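Local coordinates for protein malate synthase (Haloferax volcanii, PDB 3OYX) that condenses acetyl-CoA with glyoxylate in a magnesium-dependent Claisen reaction and hydrolyses the malyl-CoA intermediate to malate and CoA in the glyoxylate cycle, at residues N50-A55 with D388-Q393; H82-W87 with V120-G125; I156-E161 with E190-K195. One frame throughout, in Å; residues are numbered along the deposited sequence.

Contact 1: N50-A55 with D388-Q393; sequences NEDATA and DEATYQ. With GLV (glyoxylic acid), chain C.
The side chain of Asp388 lies against the backbone carbonyl of Asp52, so the two carboxylates do not face each other. Two distances show this, since Asp388 CB and Asp388 OD2 are each 3.4 Å from Asp52 O. Of these pairs the second joins two acceptors and is therefore proximity, not a bond. With CG of Asp388 set between its own backbone N and carbonyl carbon (chi1 42°), the two carboxylate oxygens are shared out differently. OD2 is turned to the 50-55 loop, while Asp388 OD1 lies 3.3 Å from O2 of the chain C glyoxylate. The carboxylate of Asp52 takes another path. Its OD2 reaches past Asp388 to the methyl of Ala390, where Asp52 OD2 and Ala390 CB are 3.7 Å apart, and the acid groups themselves stay separate, with Asp52 OD2 4.7 Å from Asp388 OD1. Ala390 CB is also 3.8 Å from O2 of the chain C glyoxylate, so this methyl borders both a carboxylate and the ligand. Asp52 is a magnesium-site residue, though here its side chain stays about 4 Å from the ion, outside the first shell, and Asp388 is predicted to be the proton acceptor; the loop thus lies beside the probable catalytic base. A type I turn from Glu51 to Thr54 shapes that loop, and Asp388 occupies the N-cap position of helix 389-393. The loop leads from strand 45-49 to helix 59-73, while Ala390 of helix 389-393 packs on Val191 and Asp192, and Gln393 on Lys195, of helix 190-196.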
loop_
_atom_site.group_PDB
_atom_site.type_symbol
_atom_site.label_atom_id
_atom_site.label_comp_id
_atom_site.label_asym_id
_atom_site.label_seq_id
_atom_site.Cartn_x
_atom_site.Cartn_y
_atom_site.Cartn_z
ATOM N N ASN A 50 2.222 8.807 29.885
ATOM C CA ASN A 50 2.978 7.993 30.777
ATOM C C ASN A 50 3.890 6.946 30.108
ATOM O O ASN A 50 4.495 6.070 30.772
ATOM C CB ASN A 50 2.024 7.332 31.770
ATOM C CG ASN A 50 2.641 7.228 33.161
ATOM O OD1 ASN A 50 3.328 8.146 33.624
ATOM N ND2 ASN A 50 2.406 6.134 33.828
ATOM N N GLU A 51 3.976 6.997 28.787
ATOM C CA GLU A 51 4.790 5.987 28.125
ATOM C C GLU A 51 6.108 6.621 27.751
ATOM O O GLU A 51 6.853 6.991 28.647
ATOM C CB GLU A 51 4.124 5.362 26.894
ATOM C CG GLU A 51 4.822 4.036 26.451
ATOM C CD GLU A 51 5.049 3.941 24.948
ATOM O OE1 GLU A 51 4.889 4.966 24.255
ATOM O OE2 GLU A 51 5.407 2.863 24.425
ATOM N N ASP A 52 6.389 6.777 26.453
ATOM C CA ASP A 52 7.759 7.128 26.071
ATOM C C ASP A 52 8.159 8.562 26.380
ATOM O O ASP A 52 9.364 8.843 26.424
ATOM C CB ASP A 52 8.100 6.771 24.618
ATOM C CG ASP A 52 8.434 5.293 24.441
ATOM O OD1 ASP A 52 8.687 4.544 25.431
ATOM O OD2 ASP A 52 8.446 4.869 23.278
ATOM N N ALA A 53 7.190 9.451 26.623
ATOM C CA ALA A 53 7.555 10.834 26.946
ATOM C C ALA A 53 8.178 10.984 28.339
ATOM O O ALA A 53 8.647 12.069 28.650
ATOM C CB ALA A 53 6.354 11.781 26.778
ATOM N N THR A 54 8.275 9.878 29.094
ATOM C CA THR A 54 8.505 9.826 30.526
ATOM C C THR A 54 9.419 8.686 30.895
ATOM O O THR A 54 9.110 7.537 30.611
ATOM C CB THR A 54 7.211 9.494 31.248
ATOM O OG1 THR A 54 6.273 10.554 31.072
ATOM C CG2 THR A 54 7.428 9.307 32.730
ATOM N N ALA A 55 10.521 8.968 31.581
ATOM C CA ALA A 55 11.444 7.924 32.033
ATOM C C ALA A 55 10.754 6.814 32.877
ATOM O O ALA A 55 9.877 7.122 33.669
ATOM C CB ALA A 55 12.598 8.597 32.786
ATOM N N ASP A 388 14.028 9.931 22.947
ATOM C CA ASP A 388 13.616 8.851 23.879
ATOM C C ASP A 388 14.009 7.389 23.518
ATOM O O ASP A 388 14.979 7.135 22.767
ATOM C CB ASP A 388 12.152 8.991 24.400
ATOM C CG ASP A 388 11.132 9.405 23.328
ATOM O OD1 ASP A 388 10.980 8.723 22.289
ATOM O OD2 ASP A 388 10.422 10.403 23.579
ATOM N N GLU A 389 13.298 6.425 24.105
ATOM C CA GLU A 389 13.618 5.005 23.899
ATOM C C GLU A 389 13.208 4.560 22.496
ATOM O O GLU A 389 13.791 3.654 21.917
ATOM C CB GLU A 389 13.022 4.115 25.010
ATOM C CG GLU A 389 13.827 2.826 25.289
ATOM C CD GLU A 389 15.354 3.032 25.342
ATOM O OE1 GLU A 389 15.844 4.190 25.418
ATOM O OE2 GLU A 389 16.078 2.014 25.290
ATOM N N ALA A 390 12.202 5.239 21.962
ATOM C CA ALA A 390 11.831 5.142 20.554
ATOM C C ALA A 390 12.913 5.686 19.581
ATOM O O ALA A 390 13.254 5.022 18.581
ATOM C CB ALA A 390 10.457 5.797 20.327
ATOM N N THR A 391 13.468 6.864 19.881
ATOM C CA THR A 391 14.524 7.426 19.041
ATOM C C THR A 391 15.794 6.569 19.203
ATOM O O THR A 391 16.479 6.336 18.222
ATOM C CB THR A 391 14.753 8.999 19.225
ATOM O OG1 THR A 391 13.546 9.656 19.628
ATOM C CG2 THR A 391 15.254 9.710 17.918
ATOM N N TYR A 392 16.062 6.048 20.403
ATOM C CA TYR A 392 17.248 5.186 20.640
ATOM C C TYR A 392 17.268 3.857 19.850
ATOM O O TYR A 392 18.123 3.624 18.980
ATOM C CB TYR A 392 17.400 4.847 22.136
ATOM C CG TYR A 392 18.542 3.865 22.423
ATOM C CD1 TYR A 392 19.857 4.146 22.030
ATOM C CD2 TYR A 392 18.311 2.655 23.113
ATOM C CE1 TYR A 392 20.910 3.249 22.312
ATOM C CE2 TYR A 392 19.373 1.742 23.401
ATOM C CZ TYR A 392 20.662 2.051 22.990
ATOM O OH TYR A 392 21.714 1.188 23.255
ATOM N N GLN A 393 16.358 2.968 20.267
ATOM C CA GLN A 393 16.078 1.742 19.552
ATOM C C GLN A 393 16.084 1.999 18.039
ATOM O O GLN A 393 16.945 1.448 17.322
ATOM C CB GLN A 393 14.753 1.170 20.046
ATOM C CG GLN A 393 14.857 0.611 21.446
ATOM C CD GLN A 393 16.097 -0.230 21.614
ATOM O OE1 GLN A 393 16.594 -0.825 20.660
ATOM N NE2 GLN A 393 16.605 -0.283 22.829
HETATM C C1 GLV C . 7.391 10.964 21.210
HETATM O O1 GLV C . 7.048 11.413 22.303
HETATM C C2 GLV C . 7.360 9.502 20.938
HETATM O O2 GLV C . 8.264 8.901 20.347
HETATM O O3 GLV C . 6.301 8.825 21.354
#

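Contact 2: H82-W87 with V120-G125; sequences HPRMVW and VIPEVG. With GLV (glyoxylic acid), chain C; GLV (glyoxylic acid), chain B.
Arg84 and Val120 pair as a single parallel bridge: Val120 N donates to Pro83 O at 3.0 Å, and Met85 N to Val120 O at 2.9 Å. The side chain of Arg84 starts here, its CB 4.0 Å from Val120 CB. With CG anti to the backbone N (chi1 178°), the next carbon passes Pro122, Arg84 CG lying 4.0 Å from Pro122 CD. A bend at chi3 then turns the guanidinium into the substrate pocket. Both ligands approach it at the edge, near its plane: Arg84 NH1 donates to O1 of the chain B glyoxylate (2.8 Å, 159°), and Arg84 NH2 to O3 of the chain C glyoxylate (2.8 Å, 166°). NH2 also forms a salt bridge with Asp49, which helps fix the group's rotation. Farther along, Trp87 packs on Ile121 and Pro122. The CG2 methyl of Ile121 sits over one face in a CH-pi contact, 3.8 Å from the centroid of the five-membered Trp87 ring, while the indole NE1 bonds to Asp129. Chemically, one end of the contact is apolar and the other cationic: a single guanidinium links a glyoxylate carboxylate and, on the other molecule, the aldehyde oxygen O1, whose carbonyl it would probably help to polarise.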
loop_
_atom_site.group_PDB
_atom_site.type_symbol
_atom_site.label_atom_id
_atom_site.label_comp_id
_atom_site.label_asym_id
_atom_site.label_seq_id
_atom_site.Cartn_x
_atom_site.Cartn_y
_atom_site.Cartn_z
ATOM N N HIS A 82 -6.966 12.078 26.973
ATOM C CA HIS A 82 -6.701 10.645 26.760
ATOM C C HIS A 82 -5.266 10.287 27.110
ATOM O O HIS A 82 -4.367 10.366 26.273
ATOM C CB HIS A 82 -6.975 10.224 25.303
ATOM C CG HIS A 82 -8.345 10.581 24.776
ATOM N ND1 HIS A 82 -9.360 9.657 24.617
ATOM C CD2 HIS A 82 -8.861 11.759 24.343
ATOM C CE1 HIS A 82 -10.416 10.227 24.070
ATOM N NE2 HIS A 82 -10.144 11.507 23.898
ATOM N N PRO A 83 -5.009 9.910 28.363
ATOM C CA PRO A 83 -3.630 9.610 28.704
ATOM C C PRO A 83 -3.097 8.334 28.010
ATOM O O PRO A 83 -3.817 7.339 27.918
ATOM C CB PRO A 83 -3.703 9.366 30.209
ATOM C CG PRO A 83 -4.861 10.173 30.686
ATOM C CD PRO A 83 -5.858 10.111 29.547
ATOM N N ARG A 84 -1.835 8.345 27.573
ATOM C CA ARG A 84 -1.198 7.193 27.039
ATOM C C ARG A 84 -0.628 6.393 28.178
ATOM O O ARG A 84 0.206 6.921 28.941
ATOM C CB ARG A 84 -0.089 7.585 26.059
ATOM C CG ARG A 84 0.648 6.359 25.490
ATOM C CD ARG A 84 1.327 6.623 24.175
ATOM N NE ARG A 84 2.586 7.341 24.260
ATOM C CZ ARG A 84 3.466 7.453 23.259
ATOM N NH1 ARG A 84 3.282 6.827 22.084
ATOM N NH2 ARG A 84 4.588 8.143 23.458
ATOM N N MET A 85 -1.038 5.119 28.268
ATOM C CA MET A 85 -0.509 4.149 29.229
ATOM C C MET A 85 0.633 3.337 28.585
ATOM O O MET A 85 0.881 3.455 27.385
ATOM C CB MET A 85 -1.638 3.214 29.595
ATOM C CG MET A 85 -2.813 3.946 30.195
ATOM S SD MET A 85 -2.406 4.567 31.849
ATOM C CE MET A 85 -1.747 6.181 31.516
ATOM N N VAL A 86 1.326 2.494 29.341
ATOM C CA VAL A 86 2.340 1.680 28.752
ATOM C C VAL A 86 1.617 0.419 28.333
ATOM O O VAL A 86 0.549 0.093 28.889
ATOM C CB VAL A 86 3.514 1.353 29.777
ATOM C CG1 VAL A 86 4.309 2.608 30.074
ATOM C CG2 VAL A 86 3.007 0.641 31.078
ATOM N N TRP A 87 2.208 -0.291 27.371
ATOM C CA TRP A 87 1.659 -1.520 26.784
ATOM C C TRP A 87 2.715 -2.094 25.875
ATOM O O TRP A 87 3.549 -1.361 25.356
ATOM C CB TRP A 87 0.444 -1.198 25.926
ATOM C CG TRP A 87 -0.286 -2.434 25.401
ATOM C CD1 TRP A 87 -0.095 -3.072 24.207
ATOM C CD2 TRP A 87 -1.256 -3.198 26.117
ATOM N NE1 TRP A 87 -0.908 -4.177 24.125
ATOM C CE2 TRP A 87 -1.648 -4.266 25.274
ATOM C CE3 TRP A 87 -1.843 -3.064 27.381
ATOM C CZ2 TRP A 87 -2.626 -5.183 25.637
ATOM C CZ3 TRP A 87 -2.797 -3.974 27.762
ATOM C CH2 TRP A 87 -3.163 -5.039 26.898
ATOM N N VAL A 120 -4.876 5.870 25.517
ATOM C CA VAL A 120 -4.177 5.566 24.320
ATOM C C VAL A 120 -3.213 4.501 24.771
ATOM O O VAL A 120 -2.622 4.613 25.870
ATOM C CB VAL A 120 -3.326 6.750 23.858
ATOM C CG1 VAL A 120 -2.621 6.374 22.544
ATOM C CG2 VAL A 120 -4.187 8.072 23.725
ATOM N N ILE A 121 -3.087 3.477 23.910
ATOM C CA ILE A 121 -2.430 2.204 24.140
ATOM C C ILE A 121 -1.360 2.094 23.024
ATOM O O ILE A 121 -1.668 2.031 21.821
ATOM C CB ILE A 121 -3.495 1.058 24.091
ATOM C CG1 ILE A 121 -4.611 1.285 25.123
ATOM C CG2 ILE A 121 -2.875 -0.335 24.287
ATOM C CD1 ILE A 121 -4.160 1.419 26.555
ATOM N N PRO A 122 -0.077 2.144 23.420
ATOM C CA PRO A 122 0.995 2.043 22.421
ATOM C C PRO A 122 1.366 0.565 22.124
ATOM O O PRO A 122 1.016 -0.324 22.911
ATOM C CB PRO A 122 2.181 2.632 23.178
ATOM C CG PRO A 122 1.941 2.223 24.594
ATOM C CD PRO A 122 0.451 2.410 24.771
ATOM N N GLU A 123 2.123 0.323 21.052
ATOM C CA GLU A 123 2.786 -0.944 20.820
ATOM C C GLU A 123 1.870 -2.121 20.593
ATOM O O GLU A 123 2.316 -3.227 20.761
ATOM C CB GLU A 123 3.723 -1.261 21.981
ATOM C CG GLU A 123 4.845 -0.276 22.092
ATOM C CD GLU A 123 5.824 -0.359 20.923
ATOM O OE1 GLU A 123 6.836 0.361 20.971
ATOM O OE2 GLU A 123 5.597 -1.134 19.950
ATOM N N VAL A 124 0.610 -1.921 20.223
ATOM C CA VAL A 124 -0.304 -3.035 20.082
ATOM C C VAL A 124 0.216 -3.960 18.909
ATOM O O VAL A 124 0.944 -3.511 18.001
ATOM C CB VAL A 124 -1.726 -2.519 19.754
ATOM C CG1 VAL A 124 -2.401 -1.825 20.947
ATOM C CG2 VAL A 124 -1.690 -1.631 18.481
ATOM N N GLY A 125 -0.178 -5.232 18.911
ATOM C CA GLY A 125 0.233 -6.185 17.893
ATOM C C GLY A 125 -0.931 -6.441 16.973
ATOM O O GLY A 125 -1.573 -5.505 16.517
HETATM C C1 GLV C . 7.391 10.964 21.210
HETATM O O1 GLV C . 7.048 11.413 22.303
HETATM C C2 GLV C . 7.360 9.502 20.938
HETATM O O2 GLV C . 8.264 8.901 20.347
HETATM O O3 GLV C . 6.301 8.825 21.354
HETATM C C1 GLV B . 4.936 7.095 18.745
HETATM O O1 GLV B . 4.956 6.526 19.843
HETATM C C2 GLV B . 6.101 6.779 17.908
HETATM O O2 GLV B . 6.288 7.447 16.894
HETATM O O3 GLV B . 6.887 5.722 18.244
#

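Contact 3: I156-E161 with E190-K195; sequences IIESGE and EVDYTK. With MG (magnesium ion), chain D; GLV (glyoxylic acid), chain B.
This is a metal-bridged contact between the loop that leaves strand 152-157 and the first turns of helix 190-196, at the carboxyl ends of the barrel strands. Glu158 and Asp192 run alongside each other in the same direction, with their carboxylate planes 78° apart, and each gives one oxygen to magnesium: Glu158 OE1 at 2.1 Å and Asp192 OD2 at 2.0 Å from the ion. The metal explains why two carboxylates can sit so near each other. O1 and O3 of the chain B glyoxylate chelate the ion and two waters complete six ligands. Another water donates to Glu158 O and accepts weakly from Lys195 NZ. The helix start holds the substrate carboxylate through its backbone, Val191 N and Asp192 N donating to O2 and O3 of the chain B glyoxylate, both at 2.8 Å. Behind the site, Tyr193, its CG anti to the backbone N (chi1 -180°), turns a ring edge to the 158-159 backbone. Tyr193 CD1 is 3.9 Å from Ser159 N, and Tyr193 CB is 3.8 Å from Glu158 CA. Its hydroxyl bonds to Glu163, and Trp209 meets the ring edge-to-face. With Tyr193 cut back to an alanine, Glu163 would probably lose its phenolic partner and Trp209 its ring contact, leaving a gap at the Ser159 backbone. Acidic side chains and a helix amino end form the magnesium and glyoxylate site of this malate synthase, in its TIM barrel.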
loop_
_atom_site.group_PDB
_atom_site.type_symbol
_atom_site.label_atom_id
_atom_site.label_comp_id
_atom_site.label_asym_id
_atom_site.label_seq_id
_atom_site.Cartn_x
_atom_site.Cartn_y
_atom_site.Cartn_z
ATOM N N ILE A 156 -1.746 3.169 19.149
ATOM C CA ILE A 156 -0.690 3.642 18.323
ATOM C C ILE A 156 -0.386 2.487 17.380
ATOM O O ILE A 156 -0.127 1.335 17.824
ATOM C CB ILE A 156 0.593 4.000 19.125
ATOM C CG1 ILE A 156 0.329 4.991 20.283
ATOM C CG2 ILE A 156 1.599 4.640 18.181
ATOM C CD1 ILE A 156 -0.236 6.335 19.896
ATOM N N ILE A 157 -0.443 2.761 16.081
ATOM C CA ILE A 157 -0.015 1.817 15.088
ATOM C C ILE A 157 1.492 1.942 14.884
ATOM O O ILE A 157 1.979 2.839 14.164
ATOM C CB ILE A 157 -0.741 2.055 13.777
ATOM C CG1 ILE A 157 -2.260 2.102 14.072
ATOM C CG2 ILE A 157 -0.230 0.984 12.717
ATOM C CD1 ILE A 157 -2.961 0.720 14.278
ATOM N N GLU A 158 2.252 1.066 15.523
ATOM C CA GLU A 158 3.711 1.238 15.401
ATOM C C GLU A 158 4.477 -0.065 15.316
ATOM O O GLU A 158 5.636 -0.161 15.800
ATOM C CB GLU A 158 4.258 2.081 16.563
ATOM C CG GLU A 158 3.899 1.601 17.965
ATOM C CD GLU A 158 4.105 2.697 19.037
ATOM O OE1 GLU A 158 4.766 3.726 18.759
ATOM O OE2 GLU A 158 3.584 2.536 20.159
ATOM N N SER A 159 3.806 -1.048 14.711
ATOM C CA SER A 159 4.424 -2.276 14.254
ATOM C C SER A 159 3.749 -2.757 13.006
ATOM O O SER A 159 2.592 -2.365 12.739
ATOM C CB SER A 159 4.296 -3.340 15.320
ATOM O OG SER A 159 2.939 -3.628 15.571
ATOM N N GLY A 160 4.443 -3.628 12.254
ATOM C CA GLY A 160 3.867 -4.313 11.078
ATOM C C GLY A 160 2.594 -5.089 11.419
ATOM O O GLY A 160 1.610 -4.989 10.669
ATOM N N GLU A 161 2.558 -5.806 12.554
ATOM C CA GLU A 161 1.387 -6.601 12.888
ATOM C C GLU A 161 0.183 -5.658 13.046
ATOM O O GLU A 161 -0.908 -6.017 12.613
ATOM C CB GLU A 161 1.526 -7.433 14.173
ATOM C CG GLU A 161 2.801 -8.149 14.487
ATOM C CD GLU A 161 2.698 -9.111 15.727
ATOM O OE1 GLU A 161 3.445 -8.872 16.713
ATOM O OE2 GLU A 161 1.888 -10.109 15.756
ATOM N N GLU A 190 5.302 6.663 13.788
ATOM C CA GLU A 190 6.424 6.490 12.860
ATOM C C GLU A 190 7.759 6.170 13.543
ATOM O O GLU A 190 8.645 5.571 12.902
ATOM C CB GLU A 190 6.598 7.683 11.908
ATOM C CG GLU A 190 5.704 7.608 10.711
ATOM C CD GLU A 190 4.385 8.267 10.953
ATOM O OE1 GLU A 190 3.983 8.465 12.126
ATOM O OE2 GLU A 190 3.730 8.609 9.954
ATOM N N VAL A 191 7.921 6.556 14.806
ATOM C CA VAL A 191 9.219 6.308 15.469
ATOM C C VAL A 191 9.438 4.804 15.747
ATOM O O VAL A 191 10.341 4.192 15.186
ATOM C CB VAL A 191 9.474 7.191 16.731
ATOM C CG1 VAL A 191 10.903 7.004 17.203
ATOM C CG2 VAL A 191 9.285 8.651 16.365
ATOM N N ASP A 192 8.627 4.211 16.608
ATOM C CA ASP A 192 8.778 2.827 16.928
ATOM C C ASP A 192 8.522 1.981 15.697
ATOM O O ASP A 192 9.155 0.923 15.541
ATOM C CB ASP A 192 7.795 2.486 18.013
ATOM C CG ASP A 192 8.266 2.950 19.364
ATOM O OD1 ASP A 192 9.417 2.602 19.667
ATOM O OD2 ASP A 192 7.519 3.657 20.090
ATOM N N TYR A 193 7.668 2.469 14.789
ATOM C CA TYR A 193 7.402 1.743 13.546
ATOM C C TYR A 193 8.645 1.585 12.675
ATOM O O TYR A 193 8.892 0.468 12.155
ATOM C CB TYR A 193 6.263 2.394 12.775
ATOM C CG TYR A 193 5.844 1.763 11.459
ATOM C CD1 TYR A 193 4.902 0.741 11.430
ATOM C CD2 TYR A 193 6.333 2.263 10.248
ATOM C CE1 TYR A 193 4.487 0.169 10.224
ATOM C CE2 TYR A 193 5.931 1.746 9.038
ATOM C CZ TYR A 193 4.986 0.688 9.025
ATOM O OH TYR A 193 4.599 0.147 7.809
ATOM N N THR A 194 9.452 2.648 12.573
ATOM C CA THR A 194 10.714 2.627 11.831
ATOM C C THR A 194 11.580 1.551 12.365
ATOM O O THR A 194 12.116 0.766 11.597
ATOM C CB THR A 194 11.470 3.974 11.887
ATOM O OG1 THR A 194 10.682 4.922 11.192
ATOM C CG2 THR A 194 12.857 3.920 11.142
ATOM N N LYS A 195 11.654 1.471 13.687
ATOM C CA LYS A 195 12.379 0.414 14.334
ATOM C C LYS A 195 11.828 -0.994 14.045
ATOM O O LYS A 195 12.558 -1.909 13.681
ATOM C CB LYS A 195 12.306 0.686 15.845
ATOM C CG LYS A 195 12.992 -0.382 16.636
ATOM C CD LYS A 195 12.568 -0.387 18.139
ATOM C CE LYS A 195 11.062 -0.133 18.555
ATOM N NZ LYS A 195 9.972 -0.954 17.972
HETATM MG MG MG D . 6.043 4.957 19.919
HETATM C C1 GLV B . 4.936 7.095 18.745
HETATM O O1 GLV B . 4.956 6.526 19.843
HETATM C C2 GLV B . 6.101 6.779 17.908
HETATM O O2 GLV B . 6.288 7.447 16.894
HETATM O O3 GLV B . 6.887 5.722 18.244
HETATM O O HOH W 1 7.124 -1.381 17.742
HETATM O O HOH W 2 5.184 4.162 21.638
HETATM O O HOH W 3 7.303 6.276 21.287
#

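How the contacts relate
The three contacts ring the mouth of one eight-stranded parallel barrel, their centres 12 to 13 Å apart. Contact 1 closes the longest loop, and contacts 2 and 3 follow in series inside it. Contact 2 joins the loop after strand 80-81 to the end of strand 118-121, the outermost strands of the sheet order, thereby closing the barrel. Strand 118-121 neighbours strand 152-157 of contact 3, and Glu123 N probably bonds to Glu158 OE2. Contacts 2 and 3 share the metal-bound glyoxylate, whereas contacts 1 and 2 share the other. Residues distant in sequence, including helix 389-393, far along the chain, thus converge on one magnesium and substrate site.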